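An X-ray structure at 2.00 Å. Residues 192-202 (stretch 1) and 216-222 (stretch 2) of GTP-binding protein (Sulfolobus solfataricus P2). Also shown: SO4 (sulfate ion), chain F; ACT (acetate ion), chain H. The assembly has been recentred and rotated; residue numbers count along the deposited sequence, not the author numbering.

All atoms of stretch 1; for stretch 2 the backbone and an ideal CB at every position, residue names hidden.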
# COMPACT_ATOMS: atom_id res chain seq x y z
N LYS A 192 -8.69 3.76 -0.11
CA LYS A 192 -8.10 4.35 1.10
C LYS A 192 -7.48 5.76 0.94
O LYS A 192 -7.63 6.57 1.83
CB LYS A 192 -6.95 3.46 1.66
CG LYS A 192 -7.41 2.09 2.22
CD LYS A 192 -6.16 1.30 2.81
CE LYS A 192 -4.98 1.25 1.83
NZ LYS A 192 -5.16 0.45 0.58
N THR A 193 -6.71 6.02 -0.14
CA THR A 193 -6.12 7.36 -0.36
C THR A 193 -7.26 8.36 -0.61
O THR A 193 -7.23 9.44 -0.03
CB THR A 193 -5.19 7.28 -1.59
OG1 THR A 193 -4.20 6.34 -1.27
CG2 THR A 193 -4.55 8.63 -1.94
N SER A 194 -8.30 7.95 -1.35
CA SER A 194 -9.41 8.88 -1.66
C SER A 194 -10.12 9.20 -0.38
O SER A 194 -10.49 10.36 -0.19
CB SER A 194 -10.43 8.38 -2.69
OG SER A 194 -11.00 7.21 -2.19
N LEU A 195 -10.30 8.24 0.51
CA LEU A 195 -10.95 8.52 1.82
C LEU A 195 -10.10 9.47 2.73
O LEU A 195 -10.58 10.47 3.30
CB LEU A 195 -11.14 7.22 2.54
CG LEU A 195 -11.83 7.37 3.93
CD1 LEU A 195 -13.16 8.01 3.57
CD2 LEU A 195 -12.16 5.97 4.45
N PHE A 196 -8.82 9.17 2.80
CA PHE A 196 -7.87 10.05 3.54
C PHE A 196 -7.88 11.48 3.00
O PHE A 196 -8.00 12.48 3.75
CB PHE A 196 -6.45 9.49 3.38
CG PHE A 196 -5.45 10.15 4.29
CD1 PHE A 196 -5.23 9.63 5.54
CD2 PHE A 196 -4.65 11.25 3.86
CE1 PHE A 196 -4.30 10.18 6.42
CE2 PHE A 196 -3.70 11.81 4.78
CZ PHE A 196 -3.59 11.23 6.08
N ASN A 197 -7.77 11.60 1.68
CA ASN A 197 -7.75 12.90 1.09
C ASN A 197 -9.00 13.62 1.30
O ASN A 197 -9.03 14.88 1.50
CB ASN A 197 -7.46 12.81 -0.42
CG ASN A 197 -6.04 12.51 -0.69
OD1 ASN A 197 -5.22 12.51 0.23
ND2 ASN A 197 -5.72 12.25 -1.96
N SER A 198 -10.11 12.88 1.24
CA SER A 198 -11.41 13.53 1.45
C SER A 198 -11.56 14.16 2.87
O SER A 198 -12.02 15.36 3.04
CB SER A 198 -12.52 12.53 1.18
OG SER A 198 -13.70 13.15 1.54
N LEU A 199 -11.18 13.38 3.89
CA LEU A 199 -11.22 13.83 5.29
C LEU A 199 -10.17 14.97 5.60
O LEU A 199 -10.44 15.90 6.37
CB LEU A 199 -10.94 12.65 6.23
CG LEU A 199 -12.00 11.57 6.22
CD1 LEU A 199 -11.57 10.19 6.90
CD2 LEU A 199 -13.33 12.16 6.90
N THR A 200 -9.02 14.91 4.97
CA THR A 200 -7.98 15.83 5.31
C THR A 200 -8.03 17.10 4.45
O THR A 200 -7.53 18.16 4.84
CB THR A 200 -6.59 15.23 5.18
OG1 THR A 200 -6.38 14.79 3.82
CG2 THR A 200 -6.44 14.11 6.16
N GLY A 201 -8.64 16.98 3.29
CA GLY A 201 -8.77 18.08 2.37
C GLY A 201 -7.49 18.17 1.60
O GLY A 201 -7.34 19.09 0.86
N LEU A 202 -6.59 17.21 1.72
CA LEU A 202 -5.35 17.20 0.94
C LEU A 202 -5.54 16.89 -0.53
O LEU A 202 -6.25 15.92 -0.85
CB LEU A 202 -4.33 16.22 1.54
CG LEU A 202 -3.80 16.48 2.97
CD1 LEU A 202 -2.83 15.37 3.36
CD2 LEU A 202 -3.13 17.87 3.13
N UNK A 216 5.83 8.74 7.11
CA UNK A 216 4.46 8.19 6.92
C UNK A 216 3.43 9.34 6.98
O UNK A 216 3.75 10.44 7.56
CB UNK A 216 4.14 7.14 7.98
N UNK A 217 2.27 9.11 6.36
CA UNK A 217 1.20 10.10 6.33
C UNK A 217 0.35 10.10 7.59
O UNK A 217 -0.45 9.14 7.89
CB UNK A 217 0.30 9.86 5.11
N UNK A 218 0.55 11.16 8.39
CA UNK A 218 -0.24 11.32 9.59
C UNK A 218 -0.72 12.78 9.62
O UNK A 218 0.09 13.72 9.54
CB UNK A 218 0.56 10.96 10.84
N UNK A 219 -2.02 13.00 9.80
CA UNK A 219 -2.47 14.34 9.61
C UNK A 219 -3.62 14.61 10.56
O UNK A 219 -4.61 13.87 10.56
CB UNK A 219 -2.88 14.58 8.15
N UNK A 220 -3.51 15.67 11.38
CA UNK A 220 -4.56 15.95 12.33
C UNK A 220 -5.68 16.82 11.69
O UNK A 220 -5.39 17.81 10.96
CB UNK A 220 -3.97 16.65 13.56
N UNK A 221 -6.91 16.49 12.05
CA UNK A 221 -8.02 17.32 11.65
C UNK A 221 -8.95 17.62 12.81
O UNK A 221 -9.11 16.79 13.75
CB UNK A 221 -8.80 16.65 10.52
N UNK A 222 -9.59 18.81 12.74
CA UNK A 222 -10.59 19.20 13.72
C UNK A 222 -11.96 18.66 13.29
O UNK A 222 -12.27 18.75 12.08
CB UNK A 222 -10.63 20.72 13.88
S SO4 F . -6.19 2.57 -2.29
O1 SO4 F . -5.60 3.76 -1.73
O2 SO4 F . -7.35 2.86 -3.11
O3 SO4 F . -6.91 1.73 -1.34
O4 SO4 F . -5.21 1.80 -3.10
C ACT H . -1.61 0.28 -0.56
O ACT H . -1.24 0.86 0.56
OXT ACT H . -2.64 -0.51 -0.60
CH3 ACT H . -0.77 0.53 -1.82

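Stretch 1 is a helix from Lys192 to Thr200, followed by Gly201, which leaves helical angles with positive phi, and Leu202; stretch 2 ends in a strand that passes it with axes 9.7 Å apart at closest approach and N-to-C directions 43° apart. From 217 to 221 the CA-to-CB bonds alternate, so that 217, 219 and 221 meet the helix while 218 and 220 turn from it.

Position 216 lies before the strand, and its ideal CB has nothing of stretch 1 within 5.5 Å. With phi at -62° and psi at 157° many residues would fit, proline among them. The deposited residue is Pro216, preceded by a cis peptide bond, and it makes no contact with the helix.

At position 217 the CB points toward the helix and lies 4.2 Å from Phe196 CZ. Beyond the aromatic ring lies the carbonyl oxygen of the Asn197 side chain, OD1, an acceptor within range of a long chain. A sizeable apolar residue could cover the ring, whereas a long chain with a donor at its tip, such as lysine or arginine, could also approach the amide. The residue is Lys217, which loses 93 Å² to stretch 1, the largest share in stretch 2. Its chain extends past Phe196 and brings NZ to 3.3 Å from Phe196 CD2, oblique to the ring. The same NZ stands 3.3 Å from Asn197 OD1, a favourable pairing of charge and acceptor, although the geometry does not settle whether it is a hydrogen bond.

The CB at 218 points away, and stretch 1 imposes no choice there; extended backbone angles would accept polar and apolar residues alike. Arg218 occupies it.

Position 219 again points toward stretch 1. Its ideal CB is 4.0 Å from Phe196 CZ, 4.1 Å from Thr200 CG2 and 4.9 Å from Leu202 CD1, a largely apolar setting that would suit leucine, methionine or an aromatic residue. Tyr219 fills it with chi1 in the t well. Its CB packs 3.9 Å from Phe196 CZ, while the ring reaches on toward the end of the helix: CD2 is 3.5 Å from Thr200 CG2, and CE1 is 3.7 Å from Leu202 CD2, with Leu202 CD1 over one face. Thr200 presents its methyl to the ring, while its OG1 donates to Phe196 O at 2.8 Å, within the helix, and accepts from Leu202 N at 3.2 Å, just beyond it.

Position 220 points away and makes no contact, so stretch 1 leaves its size open; it is Ala220.

At 221 the CB faces the helix again, 4.5 Å from Leu199 O and 5.3 Å from Thr200 CA. Valine, isoleucine or leucine would suit this site beside the Leu199 and Thr200 backbone, the Leu199 side chain and the Thr200 methyl. Ile221 places CG2 3.9 Å from Thr200 CA and extends CD1 to within 3.7 Å of Leu199 O and 4.4 Å of Leu199 CB.

Position 222 is beyond reach of the helix and unconstrained by it; Pro222 is found there.

Stretch 2 (216-222) PKRYAIP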
# COMPACT_ATOMS: atom_id res chain seq x y z
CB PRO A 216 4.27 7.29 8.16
CG PRO A 216 5.21 7.93 9.18
CD PRO A 216 6.43 8.12 8.30
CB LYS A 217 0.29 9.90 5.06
CG LYS A 217 0.60 10.86 3.89
CD LYS A 217 -0.76 11.29 3.06
CE LYS A 217 -1.38 10.18 2.18
NZ LYS A 217 -2.67 10.71 1.27
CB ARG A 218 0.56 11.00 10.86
CG ARG A 218 1.26 9.58 10.89
CD ARG A 218 2.32 9.54 12.05
NE ARG A 218 1.62 9.59 13.32
CZ ARG A 218 0.98 8.56 13.85
NH1 ARG A 218 0.94 7.38 13.24
NH2 ARG A 218 0.36 8.72 15.01
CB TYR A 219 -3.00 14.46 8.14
CG TYR A 219 -3.23 15.87 7.71
CD1 TYR A 219 -2.18 16.64 7.18
CD2 TYR A 219 -4.49 16.45 7.81
CE1 TYR A 219 -2.38 18.00 6.77
CE2 TYR A 219 -4.71 17.83 7.38
CZ TYR A 219 -3.65 18.55 6.85
OH TYR A 219 -3.85 19.82 6.42
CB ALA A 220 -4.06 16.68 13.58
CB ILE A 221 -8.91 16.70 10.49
CG1 ILE A 221 -9.43 15.36 10.89
CG2 ILE A 221 -8.05 16.47 9.19
CD1 ILE A 221 -10.57 14.93 9.97
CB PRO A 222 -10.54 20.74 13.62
CG PRO A 222 -10.20 21.06 12.16
CD PRO A 222 -9.28 19.88 11.74
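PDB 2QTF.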